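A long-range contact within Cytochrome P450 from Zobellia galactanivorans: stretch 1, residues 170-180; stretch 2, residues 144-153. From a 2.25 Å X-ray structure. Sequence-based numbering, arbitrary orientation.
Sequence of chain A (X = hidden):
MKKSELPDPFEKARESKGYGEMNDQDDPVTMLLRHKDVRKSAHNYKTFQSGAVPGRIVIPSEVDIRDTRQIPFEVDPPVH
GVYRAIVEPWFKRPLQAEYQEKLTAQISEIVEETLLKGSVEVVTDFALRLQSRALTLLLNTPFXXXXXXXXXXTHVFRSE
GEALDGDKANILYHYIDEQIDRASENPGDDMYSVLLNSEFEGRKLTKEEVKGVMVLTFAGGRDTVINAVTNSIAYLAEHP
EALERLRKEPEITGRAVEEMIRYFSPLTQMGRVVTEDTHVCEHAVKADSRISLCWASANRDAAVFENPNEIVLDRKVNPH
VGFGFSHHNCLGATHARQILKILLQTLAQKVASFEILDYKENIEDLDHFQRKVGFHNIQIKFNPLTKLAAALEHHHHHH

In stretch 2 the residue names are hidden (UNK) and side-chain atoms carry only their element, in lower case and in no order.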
# COMPACT_ATOMS: atom_id res chain seq x y z
N ASN A 170 16.42 -4.99 11.09
CA ASN A 170 17.61 -5.73 10.66
C ASN A 170 17.35 -7.17 10.27
O ASN A 170 18.12 -7.72 9.52
CB ASN A 170 18.69 -5.67 11.74
CG ASN A 170 19.45 -4.37 11.71
OD1 ASN A 170 19.54 -3.73 10.67
ND2 ASN A 170 19.99 -3.96 12.85
N ILE A 171 16.30 -7.78 10.78
CA ILE A 171 15.92 -9.11 10.32
C ILE A 171 15.64 -9.07 8.82
O ILE A 171 16.13 -9.92 8.07
CB ILE A 171 14.68 -9.65 11.06
CG1 ILE A 171 15.07 -10.12 12.48
CG2 ILE A 171 14.04 -10.80 10.28
CD1 ILE A 171 14.83 -9.09 13.58
N LEU A 172 14.85 -8.09 8.41
CA LEU A 172 14.59 -7.88 6.99
C LEU A 172 15.85 -7.44 6.24
O LEU A 172 16.13 -7.95 5.18
CB LEU A 172 13.46 -6.84 6.78
CG LEU A 172 13.16 -6.47 5.32
CD1 LEU A 172 12.64 -7.69 4.52
CD2 LEU A 172 12.21 -5.30 5.25
N TYR A 173 16.62 -6.52 6.79
CA TYR A 173 17.74 -5.96 6.03
C TYR A 173 18.82 -7.01 5.80
O TYR A 173 19.38 -7.10 4.71
CB TYR A 173 18.32 -4.70 6.68
CG TYR A 173 17.31 -3.61 6.97
CD1 TYR A 173 16.07 -3.52 6.30
CD2 TYR A 173 17.61 -2.61 7.92
CE1 TYR A 173 15.16 -2.50 6.59
CE2 TYR A 173 16.72 -1.59 8.21
CZ TYR A 173 15.49 -1.54 7.55
OH TYR A 173 14.62 -0.52 7.89
N HIS A 174 19.08 -7.85 6.80
CA HIS A 174 20.07 -8.92 6.66
C HIS A 174 19.59 -10.03 5.72
O HIS A 174 20.37 -10.57 4.96
CB HIS A 174 20.45 -9.49 8.06
CG HIS A 174 21.26 -10.75 8.01
ND1 HIS A 174 22.65 -10.75 7.98
CD2 HIS A 174 20.89 -12.06 7.98
CE1 HIS A 174 23.08 -12.00 7.94
NE2 HIS A 174 22.04 -12.81 7.93
N TYR A 175 18.30 -10.35 5.74
CA TYR A 175 17.80 -11.34 4.82
C TYR A 175 17.93 -10.86 3.36
O TYR A 175 18.26 -11.64 2.47
CB TYR A 175 16.35 -11.69 5.18
CG TYR A 175 15.60 -12.42 4.11
CD1 TYR A 175 14.92 -11.73 3.12
CD2 TYR A 175 15.53 -13.80 4.12
CE1 TYR A 175 14.17 -12.39 2.16
CE2 TYR A 175 14.80 -14.48 3.16
CZ TYR A 175 14.12 -13.77 2.17
OH TYR A 175 13.41 -14.46 1.21
N ILE A 176 17.68 -9.57 3.14
CA ILE A 176 17.81 -8.98 1.80
C ILE A 176 19.27 -9.04 1.38
O ILE A 176 19.56 -9.51 0.28
CB ILE A 176 17.31 -7.50 1.74
CG1 ILE A 176 15.80 -7.41 2.02
CG2 ILE A 176 17.63 -6.84 0.39
CD1 ILE A 176 14.93 -7.94 0.93
N ASP A 177 20.19 -8.59 2.25
CA ASP A 177 21.66 -8.73 2.02
C ASP A 177 22.02 -10.15 1.60
O ASP A 177 22.80 -10.33 0.65
CB ASP A 177 22.49 -8.40 3.28
CG ASP A 177 22.61 -6.93 3.54
OD1 ASP A 177 22.68 -6.15 2.56
OD2 ASP A 177 22.66 -6.55 4.74
N GLU A 178 21.44 -11.15 2.28
CA GLU A 178 21.74 -12.55 1.97
C GLU A 178 21.26 -12.97 0.58
O GLU A 178 22.01 -13.60 -0.15
CB GLU A 178 21.21 -13.53 3.04
CG GLU A 178 21.88 -13.48 4.42
CD GLU A 178 23.41 -13.30 4.41
OE1 GLU A 178 23.91 -12.28 4.97
OE2 GLU A 178 24.13 -14.16 3.84
N GLN A 179 20.02 -12.62 0.22
CA GLN A 179 19.55 -12.92 -1.12
C GLN A 179 20.35 -12.19 -2.21
O GLN A 179 20.56 -12.74 -3.29
CB GLN A 179 18.06 -12.57 -1.25
CG GLN A 179 17.14 -13.25 -0.24
CD GLN A 179 17.06 -14.72 -0.44
OE1 GLN A 179 17.09 -15.24 -1.58
NE2 GLN A 179 17.02 -15.42 0.66
N ILE A 180 20.78 -10.95 -1.96
CA ILE A 180 21.58 -10.21 -2.97
C ILE A 180 22.89 -10.97 -3.20
O ILE A 180 23.26 -11.23 -4.35
CB ILE A 180 21.80 -8.73 -2.58
CG1 ILE A 180 20.49 -7.98 -2.71
CG2 ILE A 180 22.82 -8.02 -3.47
CD1 ILE A 180 20.46 -6.64 -2.01
N UNK A 144 7.98 -21.69 -2.11
CA UNK A 144 8.27 -22.01 -0.70
C UNK A 144 8.89 -20.85 0.09
O UNK A 144 8.89 -20.86 1.31
c UNK A 144 9.23 -23.19 -0.65
o UNK A 144 10.53 -22.77 -1.05
N UNK A 145 9.42 -19.85 -0.61
CA UNK A 145 9.98 -18.67 0.09
C UNK A 145 8.90 -17.92 0.89
O UNK A 145 9.21 -17.21 1.84
c UNK A 145 11.70 -16.80 -0.33
o UNK A 145 13.50 -16.83 1.22
c UNK A 145 12.88 -17.49 0.36
o UNK A 145 13.21 -18.65 0.02
c UNK A 145 10.68 -17.75 -0.92
N UNK A 146 7.63 -18.08 0.49
CA UNK A 146 6.50 -17.48 1.21
C UNK A 146 6.41 -17.90 2.68
O UNK A 146 5.91 -17.11 3.52
c UNK A 146 5.18 -17.84 0.53
o UNK A 146 4.92 -19.22 0.59
N UNK A 147 6.88 -19.12 2.99
CA UNK A 147 6.88 -19.63 4.39
C UNK A 147 7.80 -18.80 5.29
O UNK A 147 7.48 -18.49 6.44
o UNK A 147 4.75 -21.54 5.85
c UNK A 147 7.27 -21.12 4.46
c UNK A 147 4.83 -21.92 4.65
c UNK A 147 6.21 -22.08 3.96
o UNK A 147 3.82 -22.17 3.97
N UNK A 148 8.93 -18.40 4.75
CA UNK A 148 9.79 -17.49 5.47
C UNK A 148 9.06 -16.21 5.81
O UNK A 148 9.08 -15.74 6.97
c UNK A 148 11.05 -17.19 4.66
o UNK A 148 11.70 -18.44 4.35
c UNK A 148 11.98 -16.25 5.42
N UNK A 149 8.41 -15.62 4.80
CA UNK A 149 7.74 -14.33 4.98
C UNK A 149 6.54 -14.47 5.93
O UNK A 149 6.31 -13.62 6.78
c UNK A 149 7.34 -13.74 3.62
c UNK A 149 7.74 -13.99 -1.00
c UNK A 149 10.12 -13.77 -0.54
c UNK A 149 9.79 -13.71 0.80
c UNK A 149 8.46 -13.79 1.26
c UNK A 149 7.43 -13.95 0.33
c UNK A 149 9.08 -13.92 -1.43
c UNK A 149 8.50 -13.68 2.68
n UNK A 149 10.59 -13.59 1.89
c UNK A 149 9.81 -13.55 3.02
N UNK A 150 5.81 -15.54 5.81
CA UNK A 150 4.72 -15.79 6.76
C UNK A 150 5.19 -15.93 8.22
O UNK A 150 4.56 -15.38 9.13
c UNK A 150 2.94 -17.42 7.46
c UNK A 150 3.18 -16.76 5.06
c UNK A 150 2.76 -18.01 4.31
c UNK A 150 3.93 -17.04 6.35
N UNK A 151 6.33 -16.60 8.44
CA UNK A 151 6.93 -16.71 9.80
C UNK A 151 7.27 -15.40 10.46
O UNK A 151 7.21 -15.30 11.68
c UNK A 151 8.20 -17.55 9.76
o UNK A 151 7.86 -18.91 9.59
N UNK A 152 7.65 -14.39 9.69
CA UNK A 152 7.90 -13.08 10.27
C UNK A 152 6.66 -12.49 10.98
O UNK A 152 6.81 -11.71 11.91
c UNK A 152 8.31 -12.10 9.17
c UNK A 152 12.10 -12.06 5.88
c UNK A 152 9.53 -10.95 6.32
c UNK A 152 10.28 -10.61 5.20
c UNK A 152 10.61 -13.21 8.93
c UNK A 152 11.36 -12.38 7.00
c UNK A 152 11.55 -11.17 4.99
n UNK A 152 11.65 -13.22 8.04
c UNK A 152 9.61 -12.40 8.48
c UNK A 152 10.07 -11.85 7.25
N UNK A 153 5.45 -12.83 10.54
CA UNK A 153 4.24 -12.31 11.18
C UNK A 153 3.92 -10.86 10.81
O UNK A 153 4.63 -10.23 10.03

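Position 144 carries one carbon and then one oxygen, and it lies out of reach of stretch 1; a lone hydroxymethyl group is serine, Ser144.

Position 145 has three carbons, the third bearing two oxygens, one of which lies 2.4 Å from Tyr175 OH; this is glutamate. Glu145 suits its place because a carboxylate can accept a hydrogen bond from a phenol: Tyr175 OH donates to Glu145 OE1, a very short hydrogen bond.

Position 146 again shows one carbon and one oxygen, which identifies Ser146. It is buried but far from stretch 1, and its small hydroxyl bonds to a residue near the stretch.

Position 147 has three carbons with two oxygens on the last, the pattern of Glu147. The side chain is exposed, as suits a charge, and touches a crystal neighbour rather than stretch 1.

At position 148 the first side-chain carbon carries one oxygen and one carbon, and the carbon branch lies 4.0 Å from Tyr175 CE2; the fork is that of threonine. Thr148 points toward the other helix, and its CG2 is a compact methyl in contact with the ring.

Position 149 holds one carbon and then fused five- and six-membered rings of eight carbons and one nitrogen, the nitrogen 3.0 Å from Tyr175 OH: Trp149. The indole fills buried space while its N-H remains available, and Trp149 NE1 donates to Tyr175 OH.

Position 150 has four carbons, forked at the first, with one arm two carbons long. This is Ile150, apolar and buried, as suits isoleucine, and out of reach of stretch 1.

Position 151 has one carbon and one oxygen, hence Ser151; its OG returns to Glu147 O at 3.2 Å, so the exposed hydroxyl is satisfied within its own helix.

Position 152 bears a second fused ring pair with eight carbons and one nitrogen; one ring carbon lies 3.7 Å from Leu172 CD1 and 3.9 Å from Tyr175 CD1, and the nitrogen is 4.1 Å from Ile171 CG2. This is Trp152, whose breadth lets it meet several side chains, CH2 reaching Leu172 and Tyr175 and NE1 lying near Ile171.

Position 153 has no side-chain atoms and is Gly153. Its phi of 76° favours glycine as the chain leaves the helix.

The helices run nearly antiparallel, at 163°, with axes 12.4 Å apart at closest approach, and the large side chains of Tyr175 and Trp152 span much of that separation. Tyr175 is the knob, seated among Glu145, Thr148, Trp149 and Trp152. Its hydroxyl both donates and accepts, while the edge of Trp152 meets its ring face with planes at 89°. Polar anchoring at the phenol's tip thus combines with aromatic packing along its ring.

Stretch 2, residues 144-153: SESETWISWG
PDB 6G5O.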